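Local coordinates for glucosamine kinase (Streptacidiphilus jiangxiensis, PDB 6HWJ), which catalyses the magnesium-dependent transfer of phosphate from ATP to D-glucosamine, giving D-glucosamine 6-phosphate, and acts more weakly on glucose, at residues R381-L384 with A385-A389; T224-A227 with R228-A232; L417-W420 with V421-P424. All coordinates share one frame; numbering follows the deposited sequence.

Contact 1 (R381-L384 with A385-A389)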
ATOM      1  N   ARG A 381      -4.546  17.672  11.754  1.00 31.15           N
ATOM      2  CA  ARG A 381      -4.971  17.891  13.139  1.00 31.23           C
ATOM      3  C   ARG A 381      -6.380  18.460  13.209  1.00 35.18           C
ATOM      4  O   ARG A 381      -7.206  18.006  14.012  1.00 36.03           O
ATOM      5  CB  ARG A 381      -4.005  18.838  13.860  1.00 35.66           C
ATOM      6  CG  ARG A 381      -2.681  18.206  14.285  1.00 38.65           C
ATOM      7  CD  ARG A 381      -1.971  19.080  15.313  1.00 42.19           C
ATOM      8  NE  ARG A 381      -0.739  18.480  15.808  1.00 43.95           N
ATOM      9  CZ  ARG A 381       0.475  18.775  15.350  1.00 47.91           C
ATOM     10  NH1 ARG A 381       0.634  19.665  14.376  1.00 49.67           N
ATOM     11  NH2 ARG A 381       1.534  18.177  15.867  1.00 48.29           N
ATOM     12  N   THR A 382      -6.677  19.469  12.376  1.00 34.66           N
ATOM     13  CA  THR A 382      -8.016  20.058  12.379  1.00 35.57           C
ATOM     14  C   THR A 382      -9.075  19.017  12.030  1.00 32.50           C
ATOM     15  O   THR A 382     -10.142  18.972  12.651  1.00 31.09           O
ATOM     16  CB  THR A 382      -8.081  21.232  11.403  1.00 38.01           C
ATOM     17  OG1 THR A 382      -7.079  22.187  11.737  1.00 38.58           O
ATOM     18  CG2 THR A 382      -9.445  21.923  11.465  1.00 39.97           C
ATOM     19  N   THR A 383      -8.802  18.176  11.034  1.00 30.73           N
ATOM     20  CA  THR A 383      -9.776  17.157  10.642  1.00 28.95           C
ATOM     21  C   THR A 383      -9.932  16.087  11.718  1.00 30.80           C
ATOM     22  O   THR A 383     -11.066  15.713  12.073  1.00 30.25           O
ATOM     23  CB  THR A 383      -9.381  16.550   9.303  1.00 31.23           C
ATOM     24  OG1 THR A 383      -9.360  17.575   8.304  1.00 31.45           O
ATOM     25  CG2 THR A 383     -10.379  15.463   8.874  1.00 33.78           C
ATOM     26  N   LEU A 384      -8.815  15.607  12.291  1.00 29.22           N
ATOM     27  CA  LEU A 384      -8.940  14.671  13.408  1.00 32.67           C
ATOM     28  C   LEU A 384      -9.811  15.256  14.519  1.00 33.86           C
ATOM     29  O   LEU A 384     -10.644  14.554  15.105  1.00 35.48           O
ATOM     30  CB  LEU A 384      -7.578  14.301  13.976  1.00 31.59           C
ATOM     31  CG  LEU A 384      -6.714  13.323  13.189  1.00 31.16           C
ATOM     32  CD1 LEU A 384      -5.463  12.966  14.019  1.00 30.10           C
ATOM     33  CD2 LEU A 384      -7.468  12.058  12.821  1.00 32.69           C
ATOM     34  N   ALA A 385      -9.629  16.545  14.829  1.00 32.82           N
ATOM     35  CA  ALA A 385     -10.418  17.156  15.892  1.00 33.25           C
ATOM     36  C   ALA A 385     -11.889  17.260  15.487  1.00 35.02           C
ATOM     37  O   ALA A 385     -12.786  16.970  16.288  1.00 33.42           O
ATOM     38  CB  ALA A 385      -9.858  18.539  16.240  1.00 35.00           C
ATOM     39  N   ARG A 386     -12.155  17.659  14.246  1.00 35.61           N
ATOM     40  CA  ARG A 386     -13.531  17.693  13.751  1.00 36.43           C
ATOM     41  C   ARG A 386     -14.195  16.323  13.838  1.00 36.74           C
ATOM     42  O   ARG A 386     -15.410  16.231  14.041  1.00 37.48           O
ATOM     43  CB  ARG A 386     -13.538  18.195  12.311  1.00 37.53           C
ATOM     44  CG  ARG A 386     -14.899  18.471  11.741  1.00 44.51           C
ATOM     45  CD  ARG A 386     -14.789  19.076  10.334  1.00 46.29           C
ATOM     46  NE  ARG A 386     -16.042  19.705   9.924  1.00 48.87           N
ATOM     47  CZ  ARG A 386     -16.221  20.338   8.766  1.00 47.42           C
ATOM     48  NH1 ARG A 386     -15.223  20.438   7.897  1.00 40.40           N
ATOM     49  NH2 ARG A 386     -17.403  20.877   8.486  1.00 50.70           N
ATOM     50  N   LEU A 387     -13.424  15.253  13.690  1.00 38.07           N
ATOM     51  CA  LEU A 387     -13.945  13.897  13.774  1.00 39.11           C
ATOM     52  C   LEU A 387     -13.817  13.302  15.175  1.00 40.05           C
ATOM     53  O   LEU A 387     -14.052  12.104  15.346  1.00 40.11           O
ATOM     54  CB  LEU A 387     -13.215  12.991  12.764  1.00 36.85           C
ATOM     55  CG  LEU A 387     -13.330  13.441  11.309  1.00 38.47           C
ATOM     56  CD1 LEU A 387     -12.463  12.590  10.407  1.00 37.17           C
ATOM     57  CD2 LEU A 387     -14.780  13.398  10.839  1.00 39.56           C
ATOM     58  N   ASP A 388     -13.445  14.106  16.170  1.00 43.91           N
ATOM     59  CA  ASP A 388     -13.250  13.628  17.535  1.00 46.99           C
ATOM     60  C   ASP A 388     -12.363  12.382  17.562  1.00 41.74           C
ATOM     61  O   ASP A 388     -12.679  11.372  18.195  1.00 42.16           O
ATOM     62  CB  ASP A 388     -14.598  13.351  18.206  1.00 62.95           C
ATOM     63  CG  ASP A 388     -15.430  14.604  18.379  1.00 76.84           C
ATOM     64  OD1 ASP A 388     -14.858  15.659  18.732  1.00 81.69           O
ATOM     65  OD2 ASP A 388     -16.657  14.538  18.158  1.00 81.82           O
ATOM     66  N   ALA A 389     -11.233  12.463  16.857  1.00 37.55           N
ATOM     67  CA  ALA A 389     -10.258  11.381  16.778  1.00 36.28           C
ATOM     68  C   ALA A 389      -8.854  11.892  17.082  1.00 38.40           C
ATOM     69  O   ALA A 389      -7.867  11.339  16.587  1.00 42.86           O
ATOM     70  CB  ALA A 389     -10.294  10.718  15.404  1.00 35.08           C
TER
HETATM   71  O   HOH W   1     -12.311  18.707   7.583  1.00 46.75           O
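A Schellman motif ends helix 362-386, where the carbonyl of Leu384 is reached by the amide of Ala389, N to O 2.8 Å. That 6-to-1 bond is nearly straight at 166°, and its inner companion joins Asp388 N to Ala385 O at 2.9 Å. Asp388 is the C-prime residue, its positive phi of 50° turning the chain so that Ala389 folds back against Leu384 of the last turn. The regular helical ladder runs up to this point: Ala385 N bonds to Arg381 O and Arg386 N to Thr382 O. Leu387 N still bonds to Thr383 O at 2.9 Å, with a second, weak bond to Leu384 O. The fold-back brings the CB of Ala389 to 4.1 Å from Leu384 CD2, the apolar contact that accompanies the capping bonds. One turn apart, Thr383 and Leu387 run side by side, Thr383 CG2 lying 3.9 Å from Leu387 CD1. With CG2 anti to the backbone N, the hydroxyl of Thr383 is left beside that N, where it is hydrogen-bonded to Ala379 O one turn back. A water also donates to Thr383 OG1 and is held weakly by Arg386 NH1. Leu384 packs on Leu392 and Phe393 of the following loop, while Thr383, Leu384 and Leu387 face helix 212-234 at Ala227, Arg228 and Ala231.

Contact 2 (T224-A227 with R228-A232)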
ATOM      1  N   THR A 224      -6.235  16.337   5.233  1.00 23.74           N
ATOM      2  CA  THR A 224      -7.616  15.995   5.543  1.00 25.39           C
ATOM      3  C   THR A 224      -7.925  14.547   5.169  1.00 25.87           C
ATOM      4  O   THR A 224      -8.599  13.828   5.928  1.00 28.44           O
ATOM      5  CB  THR A 224      -8.556  16.988   4.824  1.00 28.80           C
ATOM      6  OG1 THR A 224      -8.452  18.272   5.451  1.00 30.04           O
ATOM      7  CG2 THR A 224      -9.989  16.516   4.868  1.00 26.70           C
ATOM      8  N   LEU A 225      -7.431  14.093   4.020  1.00 25.06           N
ATOM      9  CA  LEU A 225      -7.676  12.718   3.586  1.00 23.87           C
ATOM     10  C   LEU A 225      -7.079  11.716   4.569  1.00 23.61           C
ATOM     11  O   LEU A 225      -7.743  10.746   4.963  1.00 25.80           O
ATOM     12  CB  LEU A 225      -7.097  12.502   2.172  1.00 26.41           C
ATOM     13  CG  LEU A 225      -7.197  11.104   1.550  1.00 24.08           C
ATOM     14  CD1 LEU A 225      -7.073  11.185   0.031  1.00 27.31           C
ATOM     15  CD2 LEU A 225      -6.090  10.160   2.076  1.00 25.85           C
ATOM     16  N   THR A 226      -5.833  11.943   4.977  1.00 22.64           N
ATOM     17  CA  THR A 226      -5.152  11.066   5.919  1.00 23.91           C
ATOM     18  C   THR A 226      -5.894  10.995   7.251  1.00 26.75           C
ATOM     19  O   THR A 226      -5.994   9.917   7.848  1.00 24.84           O
ATOM     20  CB  THR A 226      -3.720  11.561   6.145  1.00 24.43           C
ATOM     21  OG1 THR A 226      -3.064  11.757   4.882  1.00 23.27           O
ATOM     22  CG2 THR A 226      -2.927  10.558   6.990  1.00 24.22           C
ATOM     23  N   ALA A 227      -6.436  12.126   7.714  1.00 26.05           N
ATOM     24  CA  ALA A 227      -7.183  12.143   8.971  1.00 27.09           C
ATOM     25  C   ALA A 227      -8.506  11.399   8.850  1.00 26.30           C
ATOM     26  O   ALA A 227      -8.892  10.644   9.760  1.00 26.74           O
ATOM     27  CB  ALA A 227      -7.425  13.585   9.431  1.00 29.22           C
ATOM     28  N   ARG A 228      -9.218  11.591   7.738  1.00 23.69           N
ATOM     29  CA  ARG A 228     -10.440  10.833   7.495  1.00 25.38           C
ATOM     30  C   ARG A 228     -10.140   9.338   7.411  1.00 27.59           C
ATOM     31  O   ARG A 228     -10.905   8.506   7.926  1.00 23.86           O
ATOM     32  CB  ARG A 228     -11.109  11.312   6.205  1.00 26.78           C
ATOM     33  CG  ARG A 228     -11.659  12.737   6.267  1.00 28.10           C
ATOM     34  CD  ARG A 228     -12.089  13.213   4.874  1.00 27.55           C
ATOM     35  NE  ARG A 228     -12.762  14.515   4.956  1.00 26.22           N
ATOM     36  CZ  ARG A 228     -13.104  15.249   3.899  1.00 30.03           C
ATOM     37  NH1 ARG A 228     -12.818  14.835   2.667  1.00 29.14           N
ATOM     38  NH2 ARG A 228     -13.719  16.408   4.073  1.00 29.42           N
ATOM     39  N   MET A 229      -9.061   8.984   6.719  1.00 23.33           N
ATOM     40  CA  MET A 229      -8.635   7.589   6.613  1.00 27.93           C
ATOM     41  C   MET A 229      -8.354   7.001   7.996  1.00 28.25           C
ATOM     42  O   MET A 229      -8.896   5.943   8.354  1.00 27.79           O
ATOM     43  CB  MET A 229      -7.394   7.510   5.713  1.00 24.35           C
ATOM     44  CG  MET A 229      -6.881   6.102   5.442  1.00 27.97           C
ATOM     45  SD  MET A 229      -5.374   6.134   4.417  1.00 25.93           S
ATOM     46  CE  MET A 229      -4.155   6.626   5.633  1.00 29.60           C
ATOM     47  N   HIS A 230      -7.546   7.700   8.809  1.00 26.43           N
ATOM     48  CA  HIS A 230      -7.201   7.163  10.126  1.00 29.16           C
ATOM     49  C   HIS A 230      -8.420   7.067  11.041  1.00 27.81           C
ATOM     50  O   HIS A 230      -8.572   6.094  11.785  1.00 29.16           O
ATOM     51  CB  HIS A 230      -6.112   8.016  10.780  1.00 25.50           C
ATOM     52  CG  HIS A 230      -4.763   7.832  10.177  1.00 26.82           C
ATOM     53  ND1 HIS A 230      -3.742   8.745  10.344  1.00 29.52           N
ATOM     54  CD2 HIS A 230      -4.258   6.838   9.414  1.00 25.86           C
ATOM     55  CE1 HIS A 230      -2.671   8.313   9.707  1.00 29.20           C
ATOM     56  NE2 HIS A 230      -2.963   7.161   9.130  1.00 27.00           N
ATOM     57  N   ALA A 231      -9.297   8.065  11.006  1.00 28.91           N
ATOM     58  CA  ALA A 231     -10.484   8.029  11.851  1.00 32.19           C
ATOM     59  C   ALA A 231     -11.332   6.805  11.544  1.00 30.04           C
ATOM     60  O   ALA A 231     -11.882   6.177  12.453  1.00 30.92           O
ATOM     61  CB  ALA A 231     -11.303   9.310  11.676  1.00 34.25           C
ATOM     62  N   ALA A 232     -11.452   6.449  10.267  1.00 29.13           N
ATOM     63  CA  ALA A 232     -12.228   5.280   9.891  1.00 30.13           C
ATOM     64  C   ALA A 232     -11.520   3.996  10.296  1.00 31.18           C
ATOM     65  O   ALA A 232     -12.156   3.068  10.804  1.00 31.40           O
ATOM     66  CB  ALA A 232     -12.484   5.269   8.371  1.00 29.65           C
TER
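Arg228 reaches back along helix 212-234 over Thr224, one turn earlier; its backbone N is hydrogen-bonded to Thr224 O at 2.9 Å. Its CB lies 3.6 Å from Thr224 O, and CG comes nearer to the same oxygen, at 3.3 Å. Because CG stands beside the backbone N (chi1 -67°) and the chain is extended from there to NE, the side chain runs alongside Thr224 instead of leaving the helix directly. CD touches both Thr224 O and the methyl CG2. From NE onward that methyl is the neighbour: Thr224 CG2 is 3.4 Å from NE and sits over the centre of one face of the guanidinium, so the flat group is backed by a methyl while its N-H groups point along its plane. At the tip, NH1 forms a salt bridge with Glu162. The same i to i+4 pairing recurs at Thr226 and His230, whose side chains also lie side by side. Thr226 O is 3.3 Å above one face of the imidazole, toward its rim, and Thr226 CG2 is 3.5 Å from CE1 of His230. Both ring nitrogens have partners in other helices, ND1 with Tyr380 OH and NE2 with Asp338, which fixes the rotation of the ring. The side chain of Met229 is about 8 Å from that of Gln305, a magnesium-binding residue. Three helices pack on this part of helix 212-234: Thr226 and Ala227 meet helix 362-386, Met229 and His230 touch helix 335-356, and Met229 and Ala232 rest on Leu155 of helix 148-157.

Contact 3 (L417-W420 with V421-P424); sequences LPHW and VYVP
Val423 sets one methyl squarely over the benzene ring of the Trp420 indole: CG2 stands 3.4 Å from the centroid of the six-membered ring and only 1° off its normal, a textbook CH-pi contact. CG1 of Val423 reaches the rim at CZ2 of Trp420, 4.0 Å away. The indole is swung against this valine by its first torsion, with CG anti to the backbone N (chi1 -176°). Tyr422 stands at an oblique angle to the same indole, ring planes 71° apart and centroids 5.9 Å apart, its CE1 approaching Trp420 CE3. Trp420 lies in the 3-10 turn that leads into helix 422-431, while Tyr422 and Val423 are in the first turn of that helix, and Leu417 to Trp420 close the inferred substrate specificity determinant motif. Trp420 NE1 bonds to Glu409, which binds D-glucosamine, so the packing on the indole probably helps to position a sugar-binding carboxylate. The turn itself is tied by Val423 N to Trp420 O at 3.0 Å and by a weak bond from Tyr422 N to His419 O. That same His419 oxygen lies in the plane of the Tyr422 ring, at its edge, 3.2 Å from CD1. His419 and Tyr422 run side by side, CE1 of the tyrosine meeting the edge of the imidazole at CD2, and Phe355 of helix 335-356 stacks on the Tyr422 ring.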
ATOM      1  N   LEU A 417      19.368   2.935  -6.855  1.00 37.18           N
ATOM      2  CA  LEU A 417      19.477   4.173  -7.608  1.00 33.98           C
ATOM      3  C   LEU A 417      20.472   5.098  -6.918  1.00 30.36           C
ATOM      4  O   LEU A 417      20.068   5.976  -6.158  1.00 31.24           O
ATOM      5  CB  LEU A 417      18.113   4.835  -7.733  1.00 28.32           C
ATOM      6  CG  LEU A 417      17.974   5.940  -8.791  1.00 27.00           C
ATOM      7  CD1 LEU A 417      18.122   5.381 -10.207  1.00 30.38           C
ATOM      8  CD2 LEU A 417      16.651   6.661  -8.612  1.00 30.16           C
ATOM      9  N   PRO A 418      21.775   4.926  -7.167  1.00 30.39           N
ATOM     10  CA  PRO A 418      22.777   5.564  -6.299  1.00 30.44           C
ATOM     11  C   PRO A 418      22.650   7.074  -6.157  1.00 30.68           C
ATOM     12  O   PRO A 418      22.937   7.597  -5.073  1.00 30.33           O
ATOM     13  CB  PRO A 418      24.103   5.175  -6.973  1.00 34.62           C
ATOM     14  CG  PRO A 418      23.800   3.837  -7.610  1.00 34.78           C
ATOM     15  CD  PRO A 418      22.383   3.964  -8.106  1.00 31.17           C
ATOM     16  N   HIS A 419      22.260   7.799  -7.211  1.00 27.66           N
ATOM     17  CA  HIS A 419      22.280   9.253  -7.121  1.00 26.77           C
ATOM     18  C   HIS A 419      21.164   9.791  -6.238  1.00 27.04           C
ATOM     19  O   HIS A 419      21.224  10.953  -5.832  1.00 28.64           O
ATOM     20  CB  HIS A 419      22.204   9.882  -8.507  1.00 26.82           C
ATOM     21  CG  HIS A 419      20.827   9.970  -9.060  1.00 27.71           C
ATOM     22  ND1 HIS A 419      20.316   9.040  -9.935  1.00 26.59           N
ATOM     23  CD2 HIS A 419      19.847  10.878  -8.856  1.00 24.68           C
ATOM     24  CE1 HIS A 419      19.081   9.370 -10.247  1.00 27.65           C
ATOM     25  NE2 HIS A 419      18.771  10.478  -9.603  1.00 28.38           N
ATOM     26  N   TRP A 420      20.178   8.966  -5.905  1.00 25.66           N
ATOM     27  CA  TRP A 420      19.037   9.383  -5.096  1.00 25.68           C
ATOM     28  C   TRP A 420      19.438   9.837  -3.703  1.00 26.90           C
ATOM     29  O   TRP A 420      18.595  10.403  -3.008  1.00 26.68           O
ATOM     30  CB  TRP A 420      18.037   8.212  -5.045  1.00 25.12           C
ATOM     31  CG  TRP A 420      16.773   8.474  -4.336  1.00 24.75           C
ATOM     32  CD1 TRP A 420      16.427   8.028  -3.085  1.00 28.00           C
ATOM     33  CD2 TRP A 420      15.645   9.233  -4.819  1.00 27.94           C
ATOM     34  NE1 TRP A 420      15.158   8.489  -2.753  1.00 27.60           N
ATOM     35  CE2 TRP A 420      14.659   9.213  -3.805  1.00 26.72           C
ATOM     36  CE3 TRP A 420      15.375   9.916  -6.016  1.00 30.94           C
ATOM     37  CZ2 TRP A 420      13.424   9.855  -3.946  1.00 29.84           C
ATOM     38  CZ3 TRP A 420      14.148  10.571  -6.149  1.00 31.89           C
ATOM     39  CH2 TRP A 420      13.190  10.531  -5.115  1.00 30.56           C
ATOM     40  N   VAL A 421      20.689   9.618  -3.281  1.00 26.14           N
ATOM     41  CA  VAL A 421      21.128  10.077  -1.981  1.00 29.46           C
ATOM     42  C   VAL A 421      20.918  11.573  -1.785  1.00 29.37           C
ATOM     43  O   VAL A 421      20.911  12.036  -0.638  1.00 28.54           O
ATOM     44  CB  VAL A 421      22.620   9.729  -1.718  1.00 31.39           C
ATOM     45  CG1 VAL A 421      22.825   8.216  -1.678  1.00 29.18           C
ATOM     46  CG2 VAL A 421      23.531  10.371  -2.771  1.00 31.59           C
ATOM     47  N   TYR A 422      20.758  12.355  -2.872  1.00 25.40           N
ATOM     48  CA  TYR A 422      20.591  13.795  -2.698  1.00 28.04           C
ATOM     49  C   TYR A 422      19.283  14.127  -1.981  1.00 25.99           C
ATOM     50  O   TYR A 422      19.202  15.152  -1.300  1.00 28.97           O
ATOM     51  CB  TYR A 422      20.634  14.551  -4.034  1.00 26.40           C
ATOM     52  CG  TYR A 422      19.382  14.440  -4.853  1.00 30.53           C
ATOM     53  CD1 TYR A 422      19.190  13.379  -5.739  1.00 30.36           C
ATOM     54  CD2 TYR A 422      18.378  15.409  -4.760  1.00 30.06           C
ATOM     55  CE1 TYR A 422      18.039  13.285  -6.499  1.00 30.03           C
ATOM     56  CE2 TYR A 422      17.240  15.328  -5.501  1.00 26.51           C
ATOM     57  CZ  TYR A 422      17.067  14.271  -6.382  1.00 29.81           C
ATOM     58  OH  TYR A 422      15.912  14.199  -7.124  1.00 28.94           O
ATOM     59  N   VAL A 423      18.269  13.280  -2.120  1.00 24.40           N
ATOM     60  CA  VAL A 423      16.949  13.541  -1.549  1.00 25.34           C
ATOM     61  C   VAL A 423      17.053  13.547  -0.026  1.00 26.48           C
ATOM     62  O   VAL A 423      16.738  14.576   0.597  1.00 27.97           O
ATOM     63  CB  VAL A 423      15.916  12.532  -2.073  1.00 26.88           C
ATOM     64  CG1 VAL A 423      14.554  12.722  -1.404  1.00 24.29           C
ATOM     65  CG2 VAL A 423      15.753  12.695  -3.585  1.00 28.72           C
ATOM     66  N   PRO A 424      17.487  12.464   0.633  1.00 27.77           N
ATOM     67  CA  PRO A 424      17.600  12.536   2.101  1.00 29.47           C
ATOM     68  C   PRO A 424      18.665  13.505   2.564  1.00 29.00           C
ATOM     69  O   PRO A 424      18.527  14.093   3.644  1.00 29.39           O
ATOM     70  CB  PRO A 424      17.921  11.086   2.510  1.00 28.98           C
ATOM     71  CG  PRO A 424      18.543  10.476   1.289  1.00 27.42           C
ATOM     72  CD  PRO A 424      17.792  11.108   0.125  1.00 26.29           C
TER

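In the fold
Along the chain the order is contact 2, contact 1, contact 3, each completed before the next begins. Contacts 1 and 2 are neighbours, centres 9 Å apart, and join the end of helix 362-386 to helix 212-234: Thr383 OG1 and Thr224 OG1 are probably hydrogen-bonded, while Thr383 CG2 packs on Ala227 CB and Leu387 CD1 on Ala231 CB. Contact 3 lies far off, its centre about 36 Å from that of contact 1 and 31 Å from that of contact 2. Helix 335-356 touches both contacts 2 and 3. Contact 3 adjoins the glucosamine-binding residue Glu409, whereas contact 1 lies away from the known sites, at the C-terminal end of helix 362-386.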